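Side-chain contact in ethanolamine utilization protein EutJ (Carboxydothermus hydrogenoformans Z-2901, PDB 3H1Q), which binds ATP in an actin-like ATPase fold and probably serves in ethanolamine utilization: residues Asn11-Asn14 against Asp15-Arg19. Sequence-based numbering, arbitrary orientation.
Sequences NLLN and DLIVR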
loop_
_atom_site.group_PDB
_atom_site.type_symbol
_atom_site.label_atom_id
_atom_site.label_comp_id
_atom_site.label_asym_id
_atom_site.label_seq_id
_atom_site.Cartn_x
_atom_site.Cartn_y
_atom_site.Cartn_z
ATOM N N ASN A 11 -9.821 -6.995 6.879
ATOM C CA ASN A 11 -10.949 -6.344 7.529
ATOM C C ASN A 11 -10.595 -6.055 8.977
ATOM O O ASN A 11 -10.920 -4.966 9.482
ATOM C CB ASN A 11 -12.234 -7.143 7.405
ATOM C CG ASN A 11 -12.987 -6.819 6.146
ATOM O OD1 ASN A 11 -13.409 -7.706 5.435
ATOM N ND2 ASN A 11 -13.173 -5.540 5.865
ATOM N N LEU A 12 -9.891 -7.004 9.605
ATOM C CA LEU A 12 -9.435 -6.842 10.977
ATOM C C LEU A 12 -8.525 -5.626 11.065
ATOM O O LEU A 12 -8.816 -4.656 11.786
ATOM C CB LEU A 12 -8.685 -8.088 11.463
ATOM C CG LEU A 12 -8.266 -8.121 12.937
ATOM C CD1 LEU A 12 -9.465 -7.976 13.846
ATOM C CD2 LEU A 12 -7.479 -9.376 13.296
ATOM N N LEU A 13 -7.442 -5.680 10.289
ATOM C CA LEU A 13 -6.418 -4.670 10.321
ATOM C C LEU A 13 -7.036 -3.341 10.062
ATOM O O LEU A 13 -6.626 -2.343 10.638
ATOM C CB LEU A 13 -5.348 -4.952 9.297
ATOM C CG LEU A 13 -4.097 -4.098 9.456
ATOM C CD1 LEU A 13 -3.573 -4.159 10.847
ATOM C CD2 LEU A 13 -3.047 -4.557 8.514
ATOM N N ASN A 14 -8.052 -3.305 9.229
ATOM C CA ASN A 14 -8.680 -2.020 8.999
ATOM C C ASN A 14 -9.306 -1.420 10.268
ATOM O O ASN A 14 -9.216 -0.204 10.515
ATOM C CB ASN A 14 -9.732 -2.080 7.912
ATOM C CG ASN A 14 -10.328 -0.744 7.667
ATOM O OD1 ASN A 14 -9.621 0.136 7.228
ATOM N ND2 ASN A 14 -11.616 -0.552 7.985
ATOM N N ASP A 15 -9.957 -2.285 11.050
ATOM C CA ASP A 15 -10.500 -1.878 12.308
ATOM C C ASP A 15 -9.454 -1.571 13.370
ATOM O O ASP A 15 -9.582 -0.571 14.077
ATOM C CB ASP A 15 -11.504 -2.893 12.794
ATOM C CG ASP A 15 -12.889 -2.578 12.295
ATOM O OD1 ASP A 15 -13.296 -1.385 12.332
ATOM O OD2 ASP A 15 -13.592 -3.509 11.842
ATOM N N LEU A 16 -8.437 -2.421 13.488
ATOM C CA LEU A 16 -7.404 -2.186 14.480
ATOM C C LEU A 16 -6.913 -0.760 14.264
ATOM O O LEU A 16 -6.851 0.030 15.229
ATOM C CB LEU A 16 -6.262 -3.212 14.398
ATOM C CG LEU A 16 -6.672 -4.681 14.649
ATOM C CD1 LEU A 16 -5.482 -5.613 14.655
ATOM C CD2 LEU A 16 -7.475 -4.923 15.956
ATOM N N ILE A 17 -6.646 -0.417 12.996
ATOM C CA ILE A 17 -6.224 0.920 12.650
ATOM C C ILE A 17 -7.281 1.955 12.961
ATOM O O ILE A 17 -7.108 2.750 13.857
ATOM C CB ILE A 17 -5.807 1.028 11.208
ATOM C CG1 ILE A 17 -4.449 0.335 11.018
ATOM C CG2 ILE A 17 -5.713 2.474 10.835
ATOM C CD1 ILE A 17 -4.273 -0.361 9.712
ATOM N N VAL A 18 -8.396 1.920 12.254
ATOM C CA VAL A 18 -9.441 2.919 12.415
ATOM C C VAL A 18 -10.094 3.030 13.820
ATOM O O VAL A 18 -10.291 4.123 14.324
ATOM C CB VAL A 18 -10.525 2.748 11.340
ATOM C CG1 VAL A 18 -11.570 3.821 11.489
ATOM C CG2 VAL A 18 -9.922 2.797 9.958
ATOM N N ARG A 19 -10.458 1.923 14.453
ATOM C CA ARG A 19 -11.116 2.042 15.762
ATOM C C ARG A 19 -10.084 2.043 16.880
ATOM O O ARG A 19 -10.439 1.983 18.057
ATOM C CB ARG A 19 -12.116 0.928 15.995
ATOM C CG ARG A 19 -12.940 0.585 14.850
ATOM C CD ARG A 19 -13.979 1.589 14.604
ATOM N NE ARG A 19 -14.468 1.389 13.241
ATOM C CZ ARG A 19 -15.427 2.098 12.641
ATOM N NH1 ARG A 19 -16.063 3.099 13.263
ATOM N NH2 ARG A 19 -15.760 1.792 11.393
#
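Leu13 meets Ile17 one helical turn further on. The backbone joins them, Ile17 N donating to Leu13 O at 3.0 Å. Ile17 can be followed outward. Its CB lies 3.5 Å from Leu13 O. CG1, anti to the carbonyl carbon (chi1 -73°), runs back toward the preceding turn and passes the same oxygen. CD1 at the tip lies beside Leu13 O and packs on Leu13 CG, at 3.7 Å, and on Leu13 CD1. Leu12 and Leu16 pair in the same i to i+4 spacing, Leu12 CG to Leu16 CD1 at 4.1 Å. Asn14 and Val18 lie side by side and point the same way, with Asn14 OD1 3.8 Å from Val18 CG2. His259 touches Asn14. Near the helix end, Arg19 NE donates to Asp15 OD1 at 3.1 Å, a salt bridge. The carboxylate oxygen is met nearly along its C-O bond, at the guanidinium edge. Val18 CG1 sits above one guanidinium face, nearer its border than its centre. An alanine in place of Asp15 would probably cost Arg19 this charged partner and let its guanidinium swing. The arrangement is typical of the C-terminal end of an amphipathic alpha-helix, here helix 3-18, whose apolar side packs on Pro51, at the start of the outermost strand 51-58, and on Leu262.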